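Local coordinates for DNA replication licensing factor MCM related protein (Thermoplasma acidophilum, PDB 4ME3) that probably binds single-stranded DNA and unwinds DNA with ATP during replication, this chain being its zinc-binding N-terminal domain, at residues V49-L54 with Q60-I65; N142-C147 with L153-Q158. All coordinates share one frame; numbering follows the deposited sequence.

Contact 1 (V49-L54 with Q60-I65)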
loop_
_atom_site.group_PDB
_atom_site.type_symbol
_atom_site.label_atom_id
_atom_site.label_comp_id
_atom_site.label_asym_id
_atom_site.label_seq_id
_atom_site.Cartn_x
_atom_site.Cartn_y
_atom_site.Cartn_z
ATOM N N VAL A 49 -4.308 4.122 12.300
ATOM C CA VAL A 49 -5.235 3.493 13.234
ATOM C C VAL A 49 -4.457 2.657 14.238
ATOM O O VAL A 49 -3.547 1.915 13.870
ATOM C CB VAL A 49 -6.256 2.601 12.503
ATOM C CG1 VAL A 49 -7.021 1.741 13.489
ATOM C CG2 VAL A 49 -7.210 3.458 11.677
ATOM N N SER A 50 -4.816 2.778 15.510
ATOM C CA SER A 50 -4.097 2.080 16.568
ATOM C C SER A 50 -4.503 0.616 16.633
ATOM O O SER A 50 -5.687 0.294 16.705
ATOM C CB SER A 50 -4.365 2.746 17.917
ATOM O OG SER A 50 -3.719 2.040 18.959
ATOM N N PHE A 51 -3.527 -0.282 16.613
ATOM C CA PHE A 51 -3.845 -1.693 16.720
ATOM C C PHE A 51 -4.456 -1.997 18.086
ATOM O O PHE A 51 -5.223 -2.947 18.229
ATOM C CB PHE A 51 -2.614 -2.566 16.485
ATOM C CG PHE A 51 -2.942 -4.015 16.337
ATOM C CD1 PHE A 51 -3.483 -4.495 15.154
ATOM C CD2 PHE A 51 -2.744 -4.896 17.385
ATOM C CE1 PHE A 51 -3.800 -5.828 15.013
ATOM C CE2 PHE A 51 -3.065 -6.233 17.250
ATOM C CZ PHE A 51 -3.591 -6.698 16.063
ATOM N N ARG A 52 -4.120 -1.179 19.080
ATOM C CA ARG A 52 -4.687 -1.322 20.418
ATOM C C ARG A 52 -6.201 -1.140 20.373
ATOM O O ARG A 52 -6.944 -1.849 21.054
ATOM C CB ARG A 52 -4.094 -0.284 21.373
ATOM C CG ARG A 52 -2.576 -0.301 21.493
ATOM C CD ARG A 52 -2.080 1.015 22.078
ATOM N NE ARG A 52 -0.623 1.073 22.179
ATOM C CZ ARG A 52 0.076 2.196 22.332
ATOM N NH1 ARG A 52 -0.541 3.369 22.393
ATOM N NH2 ARG A 52 1.397 2.147 22.415
ATOM N N ASP A 53 -6.651 -0.170 19.582
ATOM C CA ASP A 53 -8.081 0.060 19.392
ATOM C C ASP A 53 -8.721 -1.105 18.642
ATOM O O ASP A 53 -9.796 -1.571 19.011
ATOM C CB ASP A 53 -8.325 1.369 18.637
ATOM C CG ASP A 53 -8.004 2.598 19.470
ATOM O OD1 ASP A 53 -7.888 2.468 20.707
ATOM O OD2 ASP A 53 -7.877 3.694 18.886
ATOM N N LEU A 54 -8.063 -1.574 17.585
ATOM C CA LEU A 54 -8.591 -2.688 16.803
ATOM C C LEU A 54 -8.771 -3.942 17.656
ATOM O O LEU A 54 -9.797 -4.616 17.574
ATOM C CB LEU A 54 -7.676 -2.987 15.611
ATOM C CG LEU A 54 -7.713 -1.953 14.483
ATOM C CD1 LEU A 54 -6.519 -2.126 13.548
ATOM C CD2 LEU A 54 -9.018 -2.040 13.697
ATOM N N GLN A 60 -10.716 -10.925 16.805
ATOM C CA GLN A 60 -10.724 -11.741 15.593
ATOM C C GLN A 60 -10.443 -10.875 14.369
ATOM O O GLN A 60 -9.664 -11.245 13.491
ATOM C CB GLN A 60 -12.074 -12.438 15.409
ATOM C CG GLN A 60 -12.022 -13.953 15.546
ATOM C CD GLN A 60 -11.680 -14.411 16.952
ATOM O OE1 GLN A 60 -10.850 -15.303 17.141
ATOM N NE2 GLN A 60 -12.329 -13.815 17.946
ATOM N N PHE A 61 -11.102 -9.723 14.320
ATOM C CA PHE A 61 -10.915 -8.761 13.242
ATOM C C PHE A 61 -9.479 -8.257 13.251
ATOM O O PHE A 61 -8.828 -8.185 12.206
ATOM C CB PHE A 61 -11.896 -7.602 13.426
ATOM C CG PHE A 61 -11.840 -6.559 12.343
ATOM C CD1 PHE A 61 -12.175 -6.869 11.037
ATOM C CD2 PHE A 61 -11.490 -5.253 12.646
ATOM C CE1 PHE A 61 -12.142 -5.900 10.046
ATOM C CE2 PHE A 61 -11.457 -4.279 11.664
ATOM C CZ PHE A 61 -11.784 -4.604 10.359
ATOM N N ALA A 62 -8.983 -7.918 14.438
ATOM C CA ALA A 62 -7.606 -7.453 14.586
ATOM C C ALA A 62 -6.620 -8.506 14.080
ATOM O O ALA A 62 -5.702 -8.198 13.319
ATOM C CB ALA A 62 -7.320 -7.112 16.037
ATOM N N GLY A 63 -6.815 -9.750 14.502
ATOM C CA GLY A 63 -5.951 -10.840 14.083
ATOM C C GLY A 63 -5.996 -11.092 12.589
ATOM O O GLY A 63 -4.982 -11.442 11.980
ATOM N N SER A 64 -7.174 -10.926 11.993
ATOM C CA SER A 64 -7.343 -11.136 10.562
ATOM C C SER A 64 -6.571 -10.090 9.763
ATOM O O SER A 64 -6.069 -10.380 8.674
ATOM C CB SER A 64 -8.823 -11.089 10.180
ATOM O OG SER A 64 -9.524 -12.198 10.714
ATOM N N ILE A 65 -6.495 -8.873 10.298
ATOM C CA ILE A 65 -5.707 -7.814 9.670
ATOM C C ILE A 65 -4.229 -8.206 9.600
ATOM O O ILE A 65 -3.554 -7.924 8.612
ATOM C CB ILE A 65 -5.867 -6.473 10.413
ATOM C CG1 ILE A 65 -7.309 -5.974 10.279
ATOM C CG2 ILE A 65 -4.902 -5.437 9.857
ATOM C CD1 ILE A 65 -7.649 -4.789 11.161
#

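Contact 2 (N142-C147 with L153-Q158). With ZN (zinc ion), chain B.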
loop_
_atom_site.group_PDB
_atom_site.type_symbol
_atom_site.label_atom_id
_atom_site.label_comp_id
_atom_site.label_asym_id
_atom_site.label_seq_id
_atom_site.Cartn_x
_atom_site.Cartn_y
_atom_site.Cartn_z
ATOM N N ASN A 142 -2.254 5.657 -10.148
ATOM C CA ASN A 142 -3.532 5.614 -10.844
ATOM C C ASN A 142 -3.315 6.051 -12.284
ATOM O O ASN A 142 -3.093 7.231 -12.556
ATOM C CB ASN A 142 -4.568 6.502 -10.157
ATOM C CG ASN A 142 -5.987 6.154 -10.562
ATOM O OD1 ASN A 142 -6.251 5.054 -11.054
ATOM N ND2 ASN A 142 -6.907 7.087 -10.360
ATOM N N ALA A 143 -3.365 5.089 -13.198
ATOM C CA ALA A 143 -2.996 5.328 -14.591
ATOM C C ALA A 143 -4.196 5.699 -15.449
ATOM O O ALA A 143 -5.199 4.988 -15.470
ATOM C CB ALA A 143 -2.313 4.103 -15.161
ATOM N N ALA A 144 -4.072 6.806 -16.176
ATOM C CA ALA A 144 -5.099 7.240 -17.116
ATOM C C ALA A 144 -4.874 6.597 -18.481
ATOM O O ALA A 144 -3.792 6.707 -19.050
ATOM C CB ALA A 144 -5.080 8.758 -17.248
ATOM N N PHE A 145 -5.903 5.936 -19.005
ATOM C CA PHE A 145 -5.834 5.323 -20.328
ATOM C C PHE A 145 -6.890 5.916 -21.254
ATOM O O PHE A 145 -8.070 5.961 -20.912
ATOM C CB PHE A 145 -6.032 3.809 -20.228
ATOM C CG PHE A 145 -4.864 3.080 -19.630
ATOM C CD1 PHE A 145 -3.799 2.684 -20.422
ATOM C CD2 PHE A 145 -4.831 2.785 -18.278
ATOM C CE1 PHE A 145 -2.724 2.011 -19.875
ATOM C CE2 PHE A 145 -3.760 2.110 -17.728
ATOM C CZ PHE A 145 -2.705 1.725 -18.529
ATOM N N GLU A 146 -6.464 6.362 -22.432
ATOM C CA GLU A 146 -7.383 6.967 -23.389
ATOM C C GLU A 146 -7.878 5.949 -24.412
ATOM O O GLU A 146 -7.082 5.274 -25.070
ATOM C CB GLU A 146 -6.717 8.146 -24.101
ATOM C CG GLU A 146 -7.589 8.781 -25.173
ATOM C CD GLU A 146 -6.942 9.993 -25.815
ATOM O OE1 GLU A 146 -5.847 10.396 -25.369
ATOM O OE2 GLU A 146 -7.532 10.543 -26.769
ATOM N N CYS A 147 -9.198 5.847 -24.535
ATOM C CA CYS A 147 -9.831 4.906 -25.453
ATOM C C CYS A 147 -9.636 5.339 -26.901
ATOM O O CYS A 147 -9.885 6.491 -27.249
ATOM C CB CYS A 147 -11.328 4.804 -25.145
ATOM S SG CYS A 147 -12.258 3.772 -26.306
ATOM N N LEU A 153 -11.443 8.572 -20.797
ATOM C CA LEU A 153 -10.382 8.103 -19.914
ATOM C C LEU A 153 -10.852 7.018 -18.955
ATOM O O LEU A 153 -11.813 7.201 -18.211
ATOM C CB LEU A 153 -9.810 9.268 -19.110
ATOM C CG LEU A 153 -9.120 10.360 -19.923
ATOM C CD1 LEU A 153 -8.728 11.512 -19.017
ATOM C CD2 LEU A 153 -7.903 9.802 -20.647
ATOM N N THR A 154 -10.154 5.888 -18.983
ATOM C CA THR A 154 -10.354 4.819 -18.018
ATOM C C THR A 154 -9.149 4.781 -17.093
ATOM O O THR A 154 -8.013 4.650 -17.551
ATOM C CB THR A 154 -10.480 3.457 -18.717
ATOM O OG1 THR A 154 -11.656 3.442 -19.534
ATOM C CG2 THR A 154 -10.558 2.320 -17.700
ATOM N N TYR A 155 -9.388 4.904 -15.794
ATOM C CA TYR A 155 -8.302 4.865 -14.827
ATOM C C TYR A 155 -8.142 3.464 -14.254
ATOM O O TYR A 155 -9.123 2.803 -13.922
ATOM C CB TYR A 155 -8.542 5.883 -13.709
ATOM C CG TYR A 155 -8.154 7.297 -14.085
ATOM C CD1 TYR A 155 -9.037 8.123 -14.767
ATOM C CD2 TYR A 155 -6.901 7.802 -13.762
ATOM C CE1 TYR A 155 -8.684 9.413 -15.117
ATOM C CE2 TYR A 155 -6.540 9.093 -14.106
ATOM C CZ TYR A 155 -7.437 9.894 -14.783
ATOM O OH TYR A 155 -7.080 11.178 -15.127
ATOM N N VAL A 156 -6.897 3.010 -14.155
ATOM C CA VAL A 156 -6.601 1.698 -13.595
ATOM C C VAL A 156 -5.533 1.823 -12.519
ATOM O O VAL A 156 -4.441 2.329 -12.775
ATOM C CB VAL A 156 -6.098 0.723 -14.673
ATOM C CG1 VAL A 156 -5.849 -0.656 -14.067
ATOM C CG2 VAL A 156 -7.092 0.634 -15.819
ATOM N N GLU A 157 -5.853 1.363 -11.314
ATOM C CA GLU A 157 -4.889 1.368 -10.223
ATOM C C GLU A 157 -3.753 0.403 -10.533
ATOM O O GLU A 157 -3.982 -0.697 -11.037
ATOM C CB GLU A 157 -5.560 0.973 -8.906
ATOM C CG GLU A 157 -4.624 1.008 -7.712
ATOM C CD GLU A 157 -5.278 0.510 -6.439
ATOM O OE1 GLU A 157 -6.500 0.261 -6.455
ATOM O OE2 GLU A 157 -4.569 0.360 -5.421
ATOM N N GLN A 158 -2.530 0.823 -10.228
ATOM C CA GLN A 158 -1.350 0.012 -10.486
ATOM C C GLN A 158 -0.842 -0.606 -9.189
ATOM O O GLN A 158 -0.686 0.081 -8.183
ATOM C CB GLN A 158 -0.258 0.866 -11.125
ATOM C CG GLN A 158 -0.700 1.555 -12.395
ATOM C CD GLN A 158 -1.055 0.571 -13.488
ATOM O OE1 GLN A 158 -0.273 -0.321 -13.807
ATOM N NE2 GLN A 158 -2.245 0.721 -14.060
HETATM ZN ZN ZN B . -14.282 4.219 -25.219
#

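Contact 1 (V49-L54 with Q60-I65)
Leu54 lays its two methyl branches over the neighbouring helix, CD1 against Ile65 CD1 at 3.8 Å and CD2 against Phe61 CE2 at 3.9 Å. The Leu54 and Ile65 side chains cross at about a right angle, so they meet at their CD1 methyls rather than running alongside. Within the 60-65 segment, Ile65 CD1 also rests on one face of the Phe61 ring, 3.9 Å above its plane and offset toward the rim, which ties the three side chains into one apolar cluster. Next to it, Ala62 is where the backbones come closest, its CA 5.3 Å from that of Leu54. A methyl is small enough to be consistent with so close an approach: Ala62 CB sits 3.8 Å from Leu54 O and is flanked by the Phe51 ring. That ring swings toward the second helix because its CG stands opposite the backbone N (chi1 -169°), bringing CZ to 3.8 Å from Ala62 CB while CE1 meets Ala62 O at the ring edge. With only an alanine methyl at Phe51, a gap is likely to open beside Ala62 CB, and Ala62 O would lose the ring edge that lies against it. Ser50 occupies the N-cap of helix 51-57, its OG accepting a weak bond from Arg52 N and also bonding Asp102. Leu54 further packs on Phe24 and Ile100, while Trp21 meets Phe61 edge-to-face. No hydrogen bond links the two segments; the buried apolar side chains meet without a polar link, so the fit of their shapes probably contributes to the spacing of these consecutive short helices.

Contact 2 (N142-C147 with L153-Q158)
Residues 143-147 and 153-157 run antiparallel as the two arms of a beta hairpin, their axes 4.5 Å apart at closest approach and 148° between directions. Ala143 with Val156 and Phe145 with Thr154 are the hydrogen-bonded pairs, each joined by two backbone bonds. Val156 O takes a second donor, Gln158 NE2 at 3.0 Å, from the side of the carbonyl plane opposite Ala143 N; the bent Gln158 chain (chi2 -63°) also brings NE2 against the Ala143 methyl, while OE1 accepts from Ser164 N. On the sheet face that carries Ala143, Phe145, Thr154 and Val156, Phe145 CD2 meets Val156 CG2 at 4.0 Å. The backbone Thr154 O lies in the Phe145 ring plane at its edge. On the face of Ala144 and Tyr155, Ala144 CB sits over the Tyr155 ring, 3.5 Å from CE2, while the Asn142 amide crosses beside CD2 with its plane 43° from that of the ring. Arg92 O and Gln91 O accept from Asn142 ND2, and Leu189 O pairs with Tyr155 OH. Cys147 SG binds the zinc ion at 2.3 Å, with Cys150, Cys169 and Cys172 completing the four-cysteine site. Strand 123-147 also pairs with strand 183-185, whose Phe183 and Leu185 pack on Phe145, and Glu146 is salt-bridged to Arg186.

In the fold
Along the chain, contact 1 closes before contact 2 opens, and the two lie on opposite sides of the chain's centre, about 33 Å between centres and about 16 Å between nearest atoms. They share no helix, strand or sheet. Both segments of contact 1 lie in the helical part of the MCM N-terminal domain; 49-54 leaves the end of strand 46-50, which pairs in parallel with strand 97-101, and enters helix 51-57. Contact 2 lies in the OB-domain portion, at the zinc-bearing end of the long strand 123-147, which also pairs with strands 191-201 and 233-247. The helical packing and the zinc-bearing hairpin thus sit in separate parts of this N-terminal fragment.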